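Local coordinates for protein COBE (Pseudomonas aeruginosa, PDB 2W6K) that probably takes part in the biosynthesis of cobalamin (vitamin B12), as a small member of the CbiG C-terminal family, at residues 85-90 against 119-125; 46-50 against 106-110. All coordinates share one frame; numbering follows the deposited sequence.

Helix 102-115 joins the two contacts: it forms one side of contact 2 and touches contact 1. In contact 2 its middle packs on strand 47-51, an inner strand of the mixed sheet. In contact 1 the loop 85-90 lies against the strand 119-127, at one edge of that sheet. E104, near the start of the helix, bonds to S88 and K125 of contact 1. The centres of the contacts are about 12 Å apart. L108 bridges them: it belongs to the helical segment of contact 2, and its CD2 lies 3.6 Å from A119 O. Two sulfate ions, probably from the crystallisation liquor, sit at contact 1, while contact 2 is buried near the chain centre.

Contact 1 (85-90 against 119-125); sequences RLLSPS and ADLLGAK. With SO4 (sulfate ion), chain C; SO4 (sulfate ion), chain B.
K125 reaches along S88 and ends on its carbonyl. From CB, chi1 of 74° sets CG over the backbone, flanked by N and C. The extended chain beyond it runs beside S88. CG passes 4.0 Å from S88 CB. CD lies 3.5 Å from O3 of the chain B sulfate. CE packs 3.7 Å from S88 CB. NZ meets three acceptors. It donates to S88 O at 2.7 Å, tilted 26° from the carbonyl plane, and to O3 of the chain B sulfate at 2.9 Å. The third is a water, which donates to P89 O and to O2 of the chain C sulfate. S90 OG donates to that same O2 at 2.8 Å.

Farther along, L87 and L121 meet tip to tip, with L87 CG 3.9 Å from L121 CD1. L87 CD1 rests on the backbone between G123 and A124. S88 OG touches A124 CB but bonds to E104 of helix 102-115, which also takes the backbone N of L87 and of K125. In one of its two conformers, R85 turns the edge of its guanidinium to A119, and NH2 makes a salt bridge with E112.

S90 is the N-cap of helix 91-97, and the chain C sulfate also takes the backbone N of A91 and V92. The chain B sulfate takes S101 OG and two backbone N atoms at the start of helix 102-115. Both helix N-termini thus hold an anion, probably from the crystallisation liquor. The charge of K125 probably helps to hold the chain B sulfate and, through the water, the other.

Contact 2 (46-50 against 106-110); sequences DALAS and AALAL
A49 points its methyl group at the helix, where it meets A106 and L110. Its CB lies 3.7 Å from A106 CB and 3.7 Å from L110 CD2. It also comes within 3.3 Å of A106 O. That oxygen already accepts the helical bond from L110 N at 3.0 Å, so the methyl group sits against a peptide group whose hydrogen-bonding need is met. L110 CD2 does most of the remaining work. It touches A47 CB at 3.8 Å and L48 O at 3.5 Å. L110 CG lies opposite its own backbone N (chi1 -174°), which drops CD2 onto the strand between A47 and A49. At the other end, A106 CB rests 3.8 Å from S50 CA.

The axes of strand segment 47-50 and helix segment 106-110 approach to 7.2 Å, at 121°. Such a close approach fits the alanines on both sides.

Around this shell, L110 also packs on I13 and H72 of the two neighbouring strands, and A49 on L74. The strand itself is held by backbone bonds, with A47 and A49 pairing to A14. L48 points to the opposite side of the sheet, against L63 and L67 of helix 58-67. S50 OG bonds to I16 O. The sheet is thus sandwiched between helices, as in a three-layer alpha/beta/alpha arrangement. No hydrogen bond links strand segment and helix segment, so the contact rests on apolar packing and close fit.

Contact 1 (85-90 against 119-125)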
loop_
_atom_site.group_PDB
_atom_site.type_symbol
_atom_site.label_atom_id
_atom_site.label_comp_id
_atom_site.label_asym_id
_atom_site.label_seq_id
_atom_site.Cartn_x
_atom_site.Cartn_y
_atom_site.Cartn_z
ATOM N N ARG A 85 -8.250 -0.950 11.997
ATOM C CA ARG A 85 -8.719 -0.134 10.888
ATOM C C ARG A 85 -8.830 -0.906 9.587
ATOM O O ARG A 85 -9.309 -0.376 8.609
ATOM C CB ARG A 85 -7.815 1.079 10.699
ATOM C CG ARG A 85 -7.835 2.045 11.869
ATOM C CD ARG A 85 -6.649 2.971 11.815
ATOM N NE ARG A 85 -6.794 3.960 10.745
ATOM C CZ ARG A 85 -5.895 4.895 10.447
ATOM N NH1 ARG A 85 -6.129 5.741 9.454
ATOM N NH2 ARG A 85 -4.768 4.989 11.134
ATOM N N LEU A 86 -8.409 -2.166 9.586
ATOM C CA LEU A 86 -8.423 -2.958 8.358
ATOM C C LEU A 86 -9.822 -3.312 7.890
ATOM O O LEU A 86 -10.763 -3.438 8.690
ATOM C CB LEU A 86 -7.578 -4.237 8.528
ATOM C CG LEU A 86 -6.139 -3.931 8.960
ATOM C CD1 LEU A 86 -5.351 -5.235 9.038
ATOM C CD2 LEU A 86 -5.413 -2.919 8.073
ATOM N N LEU A 87 -9.954 -3.505 6.585
ATOM C CA LEU A 87 -11.258 -3.793 5.990
ATOM C C LEU A 87 -11.418 -5.251 5.545
ATOM O O LEU A 87 -12.550 -5.757 5.464
ATOM C CB LEU A 87 -11.538 -2.841 4.803
ATOM C CG LEU A 87 -11.497 -1.322 5.016
ATOM C CD1 LEU A 87 -11.837 -0.520 3.724
ATOM C CD2 LEU A 87 -12.401 -0.864 6.224
ATOM N N SER A 88 -10.316 -5.924 5.217
ATOM C CA SER A 88 -10.391 -7.222 4.530
ATOM C C SER A 88 -9.394 -8.228 5.104
ATOM O O SER A 88 -8.353 -8.487 4.498
ATOM C CB SER A 88 -10.117 -7.051 3.028
ATOM O OG SER A 88 -10.755 -5.907 2.499
ATOM N N PRO A 89 -9.705 -8.792 6.278
ATOM C CA PRO A 89 -8.837 -9.772 6.953
ATOM C C PRO A 89 -8.471 -10.972 6.055
ATOM O O PRO A 89 -9.310 -11.464 5.288
ATOM C CB PRO A 89 -9.687 -10.227 8.136
ATOM C CG PRO A 89 -11.120 -9.784 7.821
ATOM C CD PRO A 89 -10.948 -8.531 7.034
ATOM N N SER A 90 -7.227 -11.426 6.172
ATOM C CA SER A 90 -6.695 -12.519 5.368
ATOM C C SER A 90 -6.160 -13.595 6.308
ATOM O O SER A 90 -5.291 -13.322 7.149
ATOM C CB SER A 90 -5.556 -12.000 4.469
ATOM O OG SER A 90 -4.762 -13.052 3.918
ATOM N N ALA A 119 -4.290 8.714 7.580
ATOM C CA ALA A 119 -4.606 8.257 6.239
ATOM C C ALA A 119 -5.873 7.377 6.261
ATOM O O ALA A 119 -6.279 6.876 7.324
ATOM C CB ALA A 119 -3.418 7.508 5.636
ATOM N N ASP A 120 -6.495 7.233 5.096
ATOM C CA ASP A 120 -7.695 6.410 4.939
ATOM C C ASP A 120 -7.504 5.503 3.733
ATOM O O ASP A 120 -6.919 5.900 2.712
ATOM C CB ASP A 120 -8.933 7.307 4.736
ATOM C CG ASP A 120 -9.585 7.748 6.044
ATOM O OD1 ASP A 120 -9.124 7.379 7.149
ATOM O OD2 ASP A 120 -10.602 8.467 5.956
ATOM N N LEU A 121 -8.019 4.284 3.820
ATOM C CA LEU A 121 -8.057 3.458 2.637
ATOM C C LEU A 121 -9.117 3.971 1.688
ATOM O O LEU A 121 -10.181 4.398 2.125
ATOM C CB LEU A 121 -8.397 2.034 3.035
ATOM C CG LEU A 121 -7.299 1.320 3.835
ATOM C CD1 LEU A 121 -7.862 0.136 4.616
ATOM C CD2 LEU A 121 -6.214 0.870 2.871
ATOM N N LEU A 122 -8.828 3.907 0.396
ATOM C CA LEU A 122 -9.804 4.308 -0.650
ATOM C C LEU A 122 -10.945 3.317 -0.739
ATOM O O LEU A 122 -12.080 3.654 -1.145
ATOM C CB LEU A 122 -9.082 4.419 -1.992
ATOM C CG LEU A 122 -8.367 5.753 -2.198
ATOM C CD1 LEU A 122 -7.184 5.907 -1.292
ATOM C CD2 LEU A 122 -7.962 5.786 -3.653
ATOM N N GLY A 123 -10.664 2.081 -0.333
ATOM C CA GLY A 123 -11.638 1.010 -0.404
ATOM C C GLY A 123 -11.001 -0.263 0.067
ATOM O O GLY A 123 -9.792 -0.299 0.322
ATOM N N ALA A 124 -11.791 -1.328 0.161
ATOM C CA ALA A 124 -11.251 -2.645 0.411
ATOM C C ALA A 124 -10.207 -3.048 -0.647
ATOM O O ALA A 124 -10.297 -2.656 -1.815
ATOM C CB ALA A 124 -12.392 -3.662 0.423
ATOM N N LYS A 125 -9.238 -3.855 -0.239
ATOM C CA LYS A 125 -8.188 -4.310 -1.165
ATOM C C LYS A 125 -8.806 -5.072 -2.321
ATOM O O LYS A 125 -9.874 -5.699 -2.168
ATOM C CB LYS A 125 -7.222 -5.215 -0.431
ATOM C CG LYS A 125 -7.809 -6.580 -0.160
ATOM C CD LYS A 125 -7.003 -7.342 0.855
ATOM C CE LYS A 125 -7.575 -8.723 0.994
ATOM N NZ LYS A 125 -7.125 -9.377 2.242
HETATM S S SO4 C . -7.272 -15.352 2.542
HETATM O O1 SO4 C . -8.083 -15.825 1.423
HETATM O O2 SO4 C . -6.586 -14.114 2.136
HETATM O O3 SO4 C . -6.301 -16.313 3.018
HETATM O O4 SO4 C . -8.160 -15.044 3.667
HETATM S S SO4 B . -3.043 -9.345 2.079
HETATM O O1 SO4 B . -3.320 -10.517 1.187
HETATM O O2 SO4 B . -2.268 -9.789 3.230
HETATM O O3 SO4 B . -4.319 -8.823 2.523
HETATM O O4 SO4 B . -2.307 -8.370 1.327
HETATM O O HOH W 1 -8.236 -11.582 2.611
#

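Contact 2 (46-50 against 106-110)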
loop_
_atom_site.group_PDB
_atom_site.type_symbol
_atom_site.label_atom_id
_atom_site.label_comp_id
_atom_site.label_asym_id
_atom_site.label_seq_id
_atom_site.Cartn_x
_atom_site.Cartn_y
_atom_site.Cartn_z
ATOM N N ASP A 46 2.626 7.709 -5.307
ATOM C CA ASP A 46 3.860 8.181 -4.692
ATOM C C ASP A 46 4.829 7.069 -4.283
ATOM O O ASP A 46 6.042 7.248 -4.374
ATOM C CB ASP A 46 3.546 9.066 -3.514
ATOM C CG ASP A 46 2.846 10.336 -3.939
ATOM O OD1 ASP A 46 3.527 11.224 -4.501
ATOM O OD2 ASP A 46 1.628 10.435 -3.738
ATOM N N ALA A 47 4.314 5.934 -3.810
ATOM C CA ALA A 47 5.205 4.874 -3.316
ATOM C C ALA A 47 4.452 3.567 -3.213
ATOM O O ALA A 47 3.219 3.568 -3.187
ATOM C CB ALA A 47 5.721 5.237 -1.955
ATOM N N LEU A 48 5.205 2.475 -3.088
ATOM C CA LEU A 48 4.601 1.176 -2.838
ATOM C C LEU A 48 4.998 0.777 -1.417
ATOM O O LEU A 48 6.038 1.225 -0.908
ATOM C CB LEU A 48 5.147 0.115 -3.783
ATOM C CG LEU A 48 5.095 0.380 -5.294
ATOM C CD1 LEU A 48 5.865 -0.694 -5.939
ATOM C CD2 LEU A 48 3.621 0.377 -5.746
ATOM N N ALA A 49 4.165 -0.032 -0.766
ATOM C CA ALA A 49 4.470 -0.471 0.604
ATOM C C ALA A 49 4.182 -1.943 0.749
ATOM O O ALA A 49 3.237 -2.435 0.164
ATOM C CB ALA A 49 3.637 0.300 1.627
ATOM N N SER A 50 5.005 -2.633 1.541
ATOM C CA SER A 50 4.713 -4.024 1.880
ATOM C C SER A 50 5.332 -4.348 3.221
ATOM O O SER A 50 5.780 -3.478 3.935
ATOM C CB SER A 50 5.198 -5.002 0.782
ATOM O OG SER A 50 4.654 -6.301 0.975
ATOM N N ALA A 106 -0.088 -2.015 5.178
ATOM C CA ALA A 106 1.147 -1.367 4.676
ATOM C C ALA A 106 0.815 -0.030 3.999
ATOM O O ALA A 106 1.549 0.963 4.151
ATOM C CB ALA A 106 1.936 -2.280 3.747
ATOM N N ALA A 107 -0.312 0.003 3.303
ATOM C CA ALA A 107 -0.764 1.234 2.656
ATOM C C ALA A 107 -1.004 2.340 3.696
ATOM O O ALA A 107 -0.473 3.449 3.557
ATOM C CB ALA A 107 -2.013 0.978 1.787
ATOM N N LEU A 108 -1.786 2.033 4.733
ATOM C CA LEU A 108 -2.083 2.993 5.772
ATOM C C LEU A 108 -0.797 3.436 6.474
ATOM O O LEU A 108 -0.575 4.642 6.662
ATOM C CB LEU A 108 -3.051 2.376 6.776
ATOM C CG LEU A 108 -4.499 2.268 6.306
ATOM C CD1 LEU A 108 -5.260 1.406 7.301
ATOM C CD2 LEU A 108 -5.104 3.680 6.187
ATOM N N ALA A 109 0.023 2.463 6.878
ATOM C CA ALA A 109 1.264 2.723 7.643
ATOM C C ALA A 109 2.213 3.654 6.930
ATOM O O ALA A 109 2.665 4.649 7.519
ATOM C CB ALA A 109 1.960 1.409 8.029
ATOM N N LEU A 110 2.487 3.378 5.655
ATOM C CA LEU A 110 3.400 4.205 4.902
ATOM C C LEU A 110 2.801 5.592 4.657
ATOM O O LEU A 110 3.516 6.596 4.747
ATOM C CB LEU A 110 3.804 3.539 3.578
ATOM C CG LEU A 110 4.876 4.294 2.793
ATOM C CD1 LEU A 110 6.186 4.404 3.639
ATOM C CD2 LEU A 110 5.162 3.634 1.468
#